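PDB 5DLK: TqaA from Penicillium aethiopicum, which probably closes carrier-bound peptides into macrocycles, through this terminal condensation-like domain of a fungal nonribosomal peptide synthetase that binds a phosphopantetheine arm. Local coordinates for residues H308-R313 and N329-R334; A54-H59 and V366-I371; V388-I393 and T426-D431; L384-Q389 and D420-F425. One frame throughout, in Å; residues are numbered along the deposited sequence.

Contact 1: residues H308-R313 and N329-R334; sequences HTVNGR and NFVPLR
The carbonyl oxygen of N329 is held by two groups of the opposing strand: the V310 N-H, with N to O 2.9 Å and 166° at the hydrogen, and the CA of T309, 3.3 Å from the same oxygen. The amide of N329 returns a bond to V310 O, and H308 and V331 form a second doubly bonded pair. Between them T309 and F330 make the non-hydrogen-bonded pair, so this is a short antiparallel meeting at the edge of the six-stranded sheet of the condensation-type fold, with 329-336 as the outermost strand. V331 O accepts from H308 N and, in the H308 conformer described, one of two modelled, also lies in the imidazole plane at its edge, 3.4 Å from H308 CD2. In that conformer a chi1 of 79° turns CG toward the neighbouring strand, the side chains of H308 and L333 cross at about a right angle, L333 CB lies over one ring face, 4.1 Å from the H308 centroid in a CH-pi contact, and ND1 bonds K288. V310 suits the same face by its branching: CG2 lies alongside N329 CB at 3.7 Å, while CG1 crosses the V331 methyl CG2. On the other face T309 OG1 sits in the plane of the F330 ring at its edge, 3.5 Å from CD1, and bonds Q389 OE1. Past the strand end, N311, which contacts the phosphopantetheine arm when it is bound, closes an Asx turn in which its OD1 accepts R313 N at 2.9 Å. The R313 guanidinium reaches D182, the aspartate of the HHxxxDG motif of condensation domains, here with serine for the first histidine.

Contact 2: residues A54-H59 and V366-I371; sequences ATQAQH and VELRDI
Q56 and R369 lie with their flat ends stacked, the amide and guanidinium planes only 17° apart and Q56 CD 3.7 Å above the plane of the R369 guanidinium, toward its rim. With CG anti to the backbone N (chi1 -171°) and an extended chain beyond, the glutamine reaches straight across to the start of helix 368-375. There its OE1 accepts R369 N at 2.9 Å, in the amide plane and on a lone pair, and L368 CB packs against the same oxygen. A glutamine suits this place because it offers a long arm, a flat face and an uncharged acceptor. E367, at the N-cap position of that helix, reaches the opposite way. The bend at chi2 (-72°) brings CD back toward helix 56-63, and OE1 accepts from Q56 N, 2.8 Å away, with its syn lone pair. E367 OE2 receives a water at 2.7 Å that in turn accepts A57 N, and makes a salt bridge with R215 of helix 208-218. T55 and Q58 complete the first turn of helix 56-63 with a capping box, and T55 CB packs 3.7 Å from E367 OE2. Two further waters link H59 ND1 to R369 NH1 and NH2, and R369 NE pairs with E381. An alanine at Q56 removes the acceptor of R369 N and the stacked amide, and the guanidinium would probably be less firmly fixed, held by E381 and its waters. Each helix thus gives one first-turn N-H to a side-chain oxygen from the other segment, and the amino-terminal end of helix 56-63 and R215 would be expected to favour ionised E367.

Contact 3: residues V388-I393 and T426-D431; sequences VQHQNI and TEPHAD
The H390 imidazole meets T426 at its edge, with the threonine CB and OG1 near the ring plane, and P428 obliquely. Its ND1 and T426 OG1 share a hydrogen bond of 2.8 Å, fairly straight at 160°, in which either may be the donor. CG stands anti to the backbone N (chi1 178°), from where the side chain crosses that of T426 at about a right angle and reaches P428 tip to tip, H390 CE1 3.8 Å from P428 CG. The second flat pair, the amide of Q391 and the carboxylate of E427, is turned 34° apart; the two chains touch at their CG atoms, at 3.9 Å, and a water accepts from Q391 NE2 and donates to E427 OE2. Q391 OE1 receives Q389 NE2 at 3.0 Å from above its carbonyl plane, while Q389 OE1 accepts from T309 OG1. E427 OE1 accepts H429 NE2 on its anti side at 2.9 Å, tilted out of the carboxylate plane. Between the main chains, T426 bonds on both sides of H390, its N to Q389 O and its O to Q391 N. Two residues on, the pairing would need another N-H, but P428 has none, and P428 CD lies 3.2 Å from Q391 O. The arrangement is the frayed end of a parallel strand pair, where 386-390 gives way to inverse gamma turns centred on Q391 and N392, the latter contacting the phosphopantetheine arm when it is bound.

Contact 4: residues L384-Q389 and D420-F425; sequences LSLIVQ and DEVWIF. With EDO (1,2-ethanediol), chain H.
I387 and W423 lie side by side, pointing the same way. I387 CB lies 3.8 Å from W423 CE3, and CG2 touches CZ3 at 3.6 Å. The chain is extended at chi2 (-179°), bringing CD1 over the face of the six-membered ring, 3.9 Å from its centroid, in a CH-pi contact. A branched aliphatic chain suits the broad indole, covering ring and rim together. The indole is also held by its nitrogen: NE1 donates to the anti lone pair of E421 OE2 at 2.8 Å, an oxygen that also pairs with R64. F416 and F330 meet the indole edge to face. An alanine at W423 removes the indole and its NE1 donor, which would probably open a gap beside I387 and these phenylalanines and leave E421 OE2 to R64 and L419 N. Further along the same face, the Q389 amide, bonded to T309, stands nearly upright to the F425 ring, with CD in the ring plane, 3.7 Å from CE1. On the opposite face L386 CD1 packs on V422 CG1, 3.8 Å away, and on I424, beneath helix 283-299. Four backbone bonds, from V422 N on S385 O to Q389 N on I424 O, zip the strands together. L384 N donates to O1 of a 1,2-ethanediol, probably from the crystallisation liquor, at 2.8 Å. This is parallel pairing inside the six-stranded sheet of the condensation-domain fold, where the connecting chain lends strand 407-415 to the sheet of the other lobe.

Overall arrangement
Contacts 1, 3 and 4 belong to one six-stranded sheet, whereas contact 2 joins two helix starts outside it. Contacts 3 and 4 are two lengths of the same parallel strand pair, 386-390 with 422-428: contact 4 is buried and aliphatic-aromatic, contact 3 only partly buried and polar, where the strands run out near the binding site. Contact 1, antiparallel and buried, joins this pair through strand 303-310, with T309 N bonded to V388 O. Contact 2, partly buried and rich in charge and water, touches contact 1 through N329 ND2 and V366 O and contact 4 through L368 on L384, but lies about 24 Å from contact 3, centre to centre.

Contact 1: residues H308-R313 and N329-R334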
# COMPACT_ATOMS: atom_id res chain seq x y z
N HIS A 308 -8.45 -5.82 7.43
CA HIS A 308 -7.70 -6.42 6.33
C HIS A 308 -7.59 -5.43 5.18
O HIS A 308 -8.35 -4.46 5.11
CB HIS A 308 -8.32 -7.76 5.87
CG HIS A 308 -9.53 -7.62 4.99
ND1 HIS A 308 -9.72 -8.40 3.87
CD2 HIS A 308 -10.63 -6.83 5.09
CE1 HIS A 308 -10.88 -8.08 3.30
NE2 HIS A 308 -11.44 -7.13 4.02
N THR A 309 -6.60 -5.65 4.33
CA THR A 309 -6.33 -4.78 3.20
C THR A 309 -7.10 -5.23 1.96
O THR A 309 -7.08 -6.41 1.60
CB THR A 309 -4.82 -4.77 2.86
OG1 THR A 309 -4.09 -4.45 4.04
CG2 THR A 309 -4.54 -3.75 1.77
N VAL A 310 -7.81 -4.28 1.35
CA VAL A 310 -8.51 -4.50 0.09
C VAL A 310 -7.87 -3.59 -0.96
O VAL A 310 -7.25 -2.58 -0.61
CB VAL A 310 -10.03 -4.20 0.21
CG1 VAL A 310 -10.67 -5.20 1.24
CG2 VAL A 310 -10.27 -2.74 0.62
N ASN A 311 -8.00 -3.93 -2.23
CA ASN A 311 -7.23 -3.18 -3.22
C ASN A 311 -7.91 -1.89 -3.68
O ASN A 311 -7.25 -1.00 -4.24
CB ASN A 311 -6.87 -4.07 -4.43
CG ASN A 311 -8.09 -4.60 -5.17
OD1 ASN A 311 -9.10 -3.90 -5.35
ND2 ASN A 311 -8.00 -5.83 -5.64
N GLY A 312 -9.21 -1.75 -3.40
CA GLY A 312 -9.91 -0.50 -3.66
C GLY A 312 -10.13 -0.20 -5.14
O GLY A 312 -10.37 0.95 -5.53
N ARG A 313 -10.04 -1.23 -5.97
CA ARG A 313 -10.13 -1.02 -7.42
C ARG A 313 -11.34 -1.73 -8.00
O ARG A 313 -11.31 -2.21 -9.14
CB ARG A 313 -8.84 -1.49 -8.07
CG ARG A 313 -7.66 -0.73 -7.44
CD ARG A 313 -6.30 -0.98 -8.06
NE ARG A 313 -6.05 -0.06 -9.15
CZ ARG A 313 -5.23 0.99 -9.13
NH1 ARG A 313 -4.50 1.31 -8.07
NH2 ARG A 313 -5.14 1.72 -10.22
N ASN A 329 -7.21 0.10 0.83
CA ASN A 329 -7.98 0.49 1.99
C ASN A 329 -7.83 -0.55 3.08
O ASN A 329 -7.58 -1.72 2.79
CB ASN A 329 -9.45 0.69 1.62
CG ASN A 329 -10.15 1.63 2.56
OD1 ASN A 329 -9.52 2.21 3.44
ND2 ASN A 329 -11.46 1.79 2.39
N PHE A 330 -7.95 -0.12 4.32
CA PHE A 330 -7.91 -1.03 5.46
C PHE A 330 -9.29 -1.00 6.10
O PHE A 330 -9.69 0.04 6.64
CB PHE A 330 -6.83 -0.61 6.42
CG PHE A 330 -5.54 -0.25 5.72
CD1 PHE A 330 -4.76 -1.25 5.15
CD2 PHE A 330 -5.16 1.08 5.58
CE1 PHE A 330 -3.57 -0.94 4.48
CE2 PHE A 330 -3.96 1.40 4.91
CZ PHE A 330 -3.19 0.38 4.36
N VAL A 331 -10.02 -2.10 5.98
CA VAL A 331 -11.45 -2.11 6.38
C VAL A 331 -11.74 -3.31 7.29
O VAL A 331 -10.95 -4.27 7.34
CB VAL A 331 -12.38 -2.14 5.14
CG1 VAL A 331 -12.14 -0.92 4.22
CG2 VAL A 331 -12.24 -3.47 4.38
N PRO A 332 -12.86 -3.26 8.02
CA PRO A 332 -13.22 -4.38 8.90
C PRO A 332 -13.63 -5.63 8.14
O PRO A 332 -14.36 -5.59 7.16
CB PRO A 332 -14.42 -3.85 9.69
CG PRO A 332 -14.49 -2.37 9.38
CD PRO A 332 -13.91 -2.22 8.04
N LEU A 333 -13.14 -6.76 8.64
CA LEU A 333 -13.56 -8.07 8.19
C LEU A 333 -14.19 -8.73 9.40
O LEU A 333 -13.55 -8.84 10.45
CB LEU A 333 -12.37 -8.89 7.67
CG LEU A 333 -12.75 -10.30 7.21
CD1 LEU A 333 -13.74 -10.22 6.04
CD2 LEU A 333 -11.47 -11.05 6.81
N ARG A 334 -15.44 -9.15 9.26
CA ARG A 334 -16.16 -9.81 10.34
C ARG A 334 -16.33 -11.29 10.04
O ARG A 334 -16.79 -11.64 8.94
CB ARG A 334 -17.53 -9.16 10.54
CG ARG A 334 -18.33 -9.78 11.68
CD ARG A 334 -19.70 -9.10 11.79
NE ARG A 334 -20.41 -9.55 12.98
CZ ARG A 334 -21.61 -9.09 13.33
NH1 ARG A 334 -22.20 -8.18 12.57
NH2 ARG A 334 -22.20 -9.54 14.43

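Contact 2: residues A54-H59 and V366-I371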
# COMPACT_ATOMS: atom_id res chain seq x y z
N ALA A 54 -5.97 14.32 1.40
CA ALA A 54 -5.31 13.03 1.34
C ALA A 54 -6.27 12.00 1.97
O ALA A 54 -7.01 12.33 2.89
CB ALA A 54 -4.01 13.06 2.09
N THR A 55 -6.25 10.76 1.48
CA THR A 55 -7.14 9.74 2.04
C THR A 55 -6.61 9.24 3.38
O THR A 55 -5.44 9.43 3.71
CB THR A 55 -7.28 8.54 1.11
OG1 THR A 55 -6.02 7.86 1.02
CG2 THR A 55 -7.72 8.98 -0.27
N GLN A 56 -7.48 8.58 4.14
CA GLN A 56 -7.06 7.99 5.39
C GLN A 56 -5.95 6.97 5.15
O GLN A 56 -5.01 6.89 5.93
CB GLN A 56 -8.25 7.32 6.10
CG GLN A 56 -7.93 6.86 7.50
CD GLN A 56 -9.19 6.49 8.27
OE1 GLN A 56 -10.28 6.58 7.74
NE2 GLN A 56 -9.02 6.04 9.50
N ALA A 57 -6.07 6.21 4.07
CA ALA A 57 -5.04 5.20 3.77
C ALA A 57 -3.70 5.86 3.41
O ALA A 57 -2.64 5.42 3.84
CB ALA A 57 -5.51 4.27 2.64
N GLN A 58 -3.76 6.91 2.60
CA GLN A 58 -2.53 7.68 2.35
C GLN A 58 -1.88 8.14 3.63
O GLN A 58 -0.66 8.04 3.81
CB GLN A 58 -2.84 8.89 1.46
CG GLN A 58 -3.02 8.53 0.01
CD GLN A 58 -3.25 9.77 -0.83
OE1 GLN A 58 -4.22 10.50 -0.59
NE2 GLN A 58 -2.34 10.04 -1.77
N HIS A 59 -2.71 8.67 4.54
CA HIS A 59 -2.23 9.14 5.84
C HIS A 59 -1.64 8.03 6.71
O HIS A 59 -0.69 8.25 7.46
CB HIS A 59 -3.38 9.82 6.58
CG HIS A 59 -2.93 10.81 7.61
ND1 HIS A 59 -3.78 11.30 8.59
CD2 HIS A 59 -1.73 11.40 7.82
CE1 HIS A 59 -3.12 12.15 9.35
NE2 HIS A 59 -1.87 12.23 8.91
N VAL A 366 -14.76 3.24 0.67
CA VAL A 366 -15.03 4.42 1.50
C VAL A 366 -14.06 4.54 2.68
O VAL A 366 -13.50 3.54 3.10
CB VAL A 366 -16.47 4.41 2.02
CG1 VAL A 366 -17.45 4.64 0.86
CG2 VAL A 366 -16.77 3.11 2.79
N GLU A 367 -13.90 5.75 3.20
CA GLU A 367 -13.00 6.01 4.34
C GLU A 367 -13.39 5.22 5.59
O GLU A 367 -14.56 5.23 5.96
CB GLU A 367 -13.00 7.49 4.69
CG GLU A 367 -12.53 8.38 3.54
CD GLU A 367 -11.03 8.26 3.31
OE1 GLU A 367 -10.26 8.90 4.06
OE2 GLU A 367 -10.63 7.53 2.38
N LEU A 368 -12.42 4.59 6.24
CA LEU A 368 -12.70 3.82 7.47
C LEU A 368 -13.41 4.67 8.54
O LEU A 368 -14.38 4.22 9.15
CB LEU A 368 -11.41 3.25 8.06
CG LEU A 368 -11.56 2.36 9.30
CD1 LEU A 368 -12.41 1.10 8.96
CD2 LEU A 368 -10.21 1.97 9.86
N ARG A 369 -12.93 5.90 8.76
CA ARG A 369 -13.56 6.76 9.75
C ARG A 369 -15.00 7.12 9.36
O ARG A 369 -15.80 7.41 10.24
CB ARG A 369 -12.73 8.05 9.98
CG ARG A 369 -12.56 8.97 8.78
CD ARG A 369 -11.94 10.32 9.21
NE ARG A 369 -10.72 10.18 10.01
CZ ARG A 369 -9.48 10.15 9.51
NH1 ARG A 369 -9.28 10.24 8.20
NH2 ARG A 369 -8.43 10.04 10.32
N ASP A 370 -15.32 7.07 8.07
CA ASP A 370 -16.69 7.30 7.62
C ASP A 370 -17.53 6.04 7.86
O ASP A 370 -18.70 6.14 8.23
CB ASP A 370 -16.76 7.66 6.13
CG ASP A 370 -16.22 9.06 5.85
OD1 ASP A 370 -15.95 9.81 6.81
OD2 ASP A 370 -16.07 9.39 4.65
N ILE A 371 -16.95 4.87 7.65
CA ILE A 371 -17.65 3.64 8.04
C ILE A 371 -18.04 3.70 9.51
O ILE A 371 -19.20 3.45 9.88
CB ILE A 371 -16.80 2.38 7.79
CG1 ILE A 371 -16.59 2.18 6.28
CG2 ILE A 371 -17.50 1.12 8.40
CD1 ILE A 371 -15.60 1.03 5.95
O HOH W 1 -8.66 5.71 2.78
O HOH W 2 -6.49 11.25 7.56
O HOH W 3 -5.67 9.60 9.85

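Contact 3: residues V388-I393 and T426-D431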
# COMPACT_ATOMS: atom_id res chain seq x y z
N VAL A 388 -4.60 -7.79 8.34
CA VAL A 388 -4.11 -8.90 7.54
C VAL A 388 -4.08 -8.49 6.07
O VAL A 388 -5.10 -8.05 5.50
CB VAL A 388 -4.98 -10.13 7.72
CG1 VAL A 388 -4.52 -11.24 6.78
CG2 VAL A 388 -4.94 -10.56 9.19
N GLN A 389 -2.91 -8.62 5.46
CA GLN A 389 -2.72 -8.22 4.07
C GLN A 389 -2.11 -9.37 3.27
O GLN A 389 -0.92 -9.66 3.41
CB GLN A 389 -1.82 -6.99 3.98
CG GLN A 389 -1.65 -6.46 2.54
CD GLN A 389 -1.07 -5.06 2.50
OE1 GLN A 389 -1.44 -4.19 3.30
NE2 GLN A 389 -0.16 -4.82 1.56
N HIS A 390 -2.92 -10.00 2.43
CA HIS A 390 -2.40 -11.04 1.54
C HIS A 390 -1.89 -10.39 0.26
O HIS A 390 -2.62 -9.62 -0.39
CB HIS A 390 -3.45 -12.09 1.19
CG HIS A 390 -2.92 -13.11 0.25
ND1 HIS A 390 -1.85 -13.92 0.57
CD2 HIS A 390 -3.23 -13.39 -1.04
CE1 HIS A 390 -1.56 -14.69 -0.46
NE2 HIS A 390 -2.39 -14.40 -1.45
N GLN A 391 -0.65 -10.69 -0.11
CA GLN A 391 -0.01 -10.02 -1.23
C GLN A 391 -0.24 -10.76 -2.54
O GLN A 391 0.66 -11.40 -3.05
CB GLN A 391 1.50 -9.89 -0.97
CG GLN A 391 1.84 -9.23 0.36
CD GLN A 391 1.69 -7.72 0.35
OE1 GLN A 391 0.69 -7.17 -0.11
NE2 GLN A 391 2.69 -7.03 0.88
N ASN A 392 -1.47 -10.69 -3.06
CA ASN A 392 -1.80 -11.32 -4.34
C ASN A 392 -1.49 -10.35 -5.49
O ASN A 392 -2.34 -10.00 -6.31
CB ASN A 392 -3.28 -11.78 -4.37
CG ASN A 392 -4.26 -10.63 -4.16
OD1 ASN A 392 -3.99 -9.68 -3.44
ND2 ASN A 392 -5.42 -10.73 -4.82
N ILE A 393 -0.23 -9.92 -5.50
CA ILE A 393 0.29 -8.92 -6.42
C ILE A 393 1.63 -9.42 -6.97
O ILE A 393 2.13 -10.46 -6.54
CB ILE A 393 0.52 -7.58 -5.70
CG1 ILE A 393 1.36 -7.85 -4.43
CG2 ILE A 393 -0.81 -6.91 -5.40
CD1 ILE A 393 1.70 -6.65 -3.58
N THR A 426 1.17 -11.84 4.01
CA THR A 426 1.47 -13.18 3.47
C THR A 426 1.89 -13.04 2.01
O THR A 426 1.20 -12.41 1.23
CB THR A 426 0.28 -14.15 3.60
OG1 THR A 426 -0.93 -13.50 3.19
CG2 THR A 426 0.13 -14.63 5.02
N GLU A 427 3.04 -13.61 1.66
CA GLU A 427 3.57 -13.53 0.30
C GLU A 427 3.61 -14.92 -0.31
O GLU A 427 4.29 -15.80 0.22
CB GLU A 427 4.97 -12.93 0.28
CG GLU A 427 5.01 -11.44 0.46
CD GLU A 427 6.40 -10.86 0.25
OE1 GLU A 427 7.37 -11.64 0.15
OE2 GLU A 427 6.51 -9.63 0.17
N PRO A 428 2.86 -15.12 -1.40
CA PRO A 428 2.73 -16.43 -2.05
C PRO A 428 3.82 -16.68 -3.08
O PRO A 428 3.56 -16.53 -4.27
CB PRO A 428 1.35 -16.35 -2.71
CG PRO A 428 1.21 -14.91 -3.06
CD PRO A 428 1.96 -14.13 -2.00
N HIS A 429 5.01 -17.06 -2.63
CA HIS A 429 6.10 -17.42 -3.54
C HIS A 429 5.91 -18.83 -4.09
O HIS A 429 5.07 -19.60 -3.62
CB HIS A 429 7.44 -17.32 -2.83
CG HIS A 429 7.76 -15.94 -2.36
ND1 HIS A 429 8.25 -14.96 -3.21
CD2 HIS A 429 7.64 -15.35 -1.15
CE1 HIS A 429 8.42 -13.84 -2.54
NE2 HIS A 429 8.05 -14.05 -1.29
N ALA A 430 6.71 -19.16 -5.10
CA ALA A 430 6.60 -20.46 -5.75
C ALA A 430 7.01 -21.60 -4.82
O ALA A 430 6.41 -22.67 -4.86
CB ALA A 430 7.44 -20.48 -7.03
N ASP A 431 8.01 -21.37 -3.97
CA ASP A 431 8.51 -22.44 -3.11
C ASP A 431 8.04 -22.33 -1.66
O ASP A 431 8.30 -23.22 -0.86
CB ASP A 431 10.04 -22.46 -3.13
CG ASP A 431 10.66 -21.34 -2.31
OD1 ASP A 431 10.15 -20.20 -2.38
OD2 ASP A 431 11.65 -21.60 -1.59
O HOH W 4 5.13 -8.33 2.25

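Contact 4: residues L384-Q389 and D420-F425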
# COMPACT_ATOMS: atom_id res chain seq x y z
N LEU A 384 -7.84 0.13 13.62
CA LEU A 384 -7.72 -1.33 13.50
C LEU A 384 -6.44 -1.77 14.20
O LEU A 384 -5.37 -1.23 13.94
CB LEU A 384 -7.71 -1.77 12.04
CG LEU A 384 -8.97 -1.38 11.29
CD1 LEU A 384 -8.76 -1.52 9.78
CD2 LEU A 384 -10.12 -2.28 11.73
N SER A 385 -6.54 -2.77 15.08
CA SER A 385 -5.38 -3.14 15.88
C SER A 385 -4.61 -4.30 15.26
O SER A 385 -3.46 -4.56 15.63
CB SER A 385 -5.82 -3.50 17.30
OG SER A 385 -6.76 -4.55 17.27
N LEU A 386 -5.27 -5.01 14.36
CA LEU A 386 -4.68 -6.11 13.60
C LEU A 386 -5.10 -5.98 12.15
O LEU A 386 -6.29 -5.82 11.86
CB LEU A 386 -5.11 -7.47 14.15
CG LEU A 386 -4.60 -8.66 13.33
CD1 LEU A 386 -3.09 -8.83 13.54
CD2 LEU A 386 -5.34 -9.94 13.73
N ILE A 387 -4.13 -6.00 11.24
CA ILE A 387 -4.46 -5.89 9.83
C ILE A 387 -3.79 -7.02 9.06
O ILE A 387 -2.57 -7.18 9.11
CB ILE A 387 -4.01 -4.54 9.23
CG1 ILE A 387 -4.57 -3.39 10.06
CG2 ILE A 387 -4.41 -4.46 7.73
CD1 ILE A 387 -4.21 -2.00 9.54
N VAL A 388 -4.60 -7.79 8.34
CA VAL A 388 -4.11 -8.90 7.54
C VAL A 388 -4.08 -8.49 6.07
O VAL A 388 -5.10 -8.05 5.50
CB VAL A 388 -4.98 -10.13 7.72
CG1 VAL A 388 -4.52 -11.24 6.78
CG2 VAL A 388 -4.94 -10.56 9.19
N GLN A 389 -2.91 -8.62 5.46
CA GLN A 389 -2.72 -8.22 4.07
C GLN A 389 -2.11 -9.37 3.27
O GLN A 389 -0.92 -9.66 3.41
CB GLN A 389 -1.82 -6.99 3.98
CG GLN A 389 -1.65 -6.46 2.54
CD GLN A 389 -1.07 -5.06 2.50
OE1 GLN A 389 -1.44 -4.19 3.30
NE2 GLN A 389 -0.16 -4.82 1.56
N ASP A 420 0.60 1.44 16.72
CA ASP A 420 0.20 0.48 17.76
C ASP A 420 -0.35 -0.83 17.18
O ASP A 420 -0.54 -1.79 17.92
CB ASP A 420 -0.85 1.10 18.69
CG ASP A 420 -0.29 2.22 19.55
OD1 ASP A 420 0.90 2.13 19.93
OD2 ASP A 420 -1.04 3.17 19.84
N GLU A 421 -0.58 -0.86 15.87
CA GLU A 421 -1.18 -2.03 15.23
C GLU A 421 -0.19 -3.16 14.90
O GLU A 421 1.03 -2.94 14.81
CB GLU A 421 -1.89 -1.61 13.94
CG GLU A 421 -0.95 -1.35 12.75
CD GLU A 421 -0.19 -0.02 12.86
OE1 GLU A 421 -0.60 0.83 13.67
OE2 GLU A 421 0.80 0.16 12.11
N VAL A 422 -0.72 -4.36 14.72
CA VAL A 422 0.06 -5.51 14.27
C VAL A 422 -0.35 -5.78 12.83
O VAL A 422 -1.54 -5.80 12.52
CB VAL A 422 -0.19 -6.76 15.15
CG1 VAL A 422 0.48 -8.00 14.53
CG2 VAL A 422 0.31 -6.51 16.56
N TRP A 423 0.64 -5.91 11.95
CA TRP A 423 0.42 -6.33 10.57
C TRP A 423 0.78 -7.79 10.36
O TRP A 423 1.82 -8.25 10.85
CB TRP A 423 1.26 -5.48 9.60
CG TRP A 423 0.96 -4.04 9.63
CD1 TRP A 423 1.43 -3.12 10.53
CD2 TRP A 423 0.13 -3.32 8.71
NE1 TRP A 423 0.93 -1.87 10.22
CE2 TRP A 423 0.12 -1.97 9.12
CE3 TRP A 423 -0.64 -3.69 7.61
CZ2 TRP A 423 -0.60 -0.98 8.44
CZ3 TRP A 423 -1.35 -2.71 6.92
CH2 TRP A 423 -1.34 -1.37 7.35
N ILE A 424 -0.07 -8.51 9.63
CA ILE A 424 0.30 -9.83 9.14
C ILE A 424 0.27 -9.79 7.63
O ILE A 424 -0.79 -9.61 7.04
CB ILE A 424 -0.66 -10.94 9.63
CG1 ILE A 424 -0.60 -11.06 11.15
CG2 ILE A 424 -0.28 -12.28 8.95
CD1 ILE A 424 -1.61 -12.04 11.74
N PHE A 425 1.43 -9.90 7.00
CA PHE A 425 1.50 -9.97 5.54
C PHE A 425 1.74 -11.42 5.13
O PHE A 425 2.49 -12.14 5.80
CB PHE A 425 2.63 -9.11 4.98
CG PHE A 425 2.55 -7.65 5.34
CD1 PHE A 425 1.77 -6.78 4.59
CD2 PHE A 425 3.27 -7.15 6.42
CE1 PHE A 425 1.72 -5.41 4.92
CE2 PHE A 425 3.23 -5.80 6.73
CZ PHE A 425 2.45 -4.93 5.99
C1 EDO H . -5.65 1.62 10.90
O1 EDO H . -6.70 1.98 11.79
C2 EDO H . -6.20 1.58 9.48
O2 EDO H . -6.68 2.87 9.07
O HOH W 5 -2.26 -3.91 18.22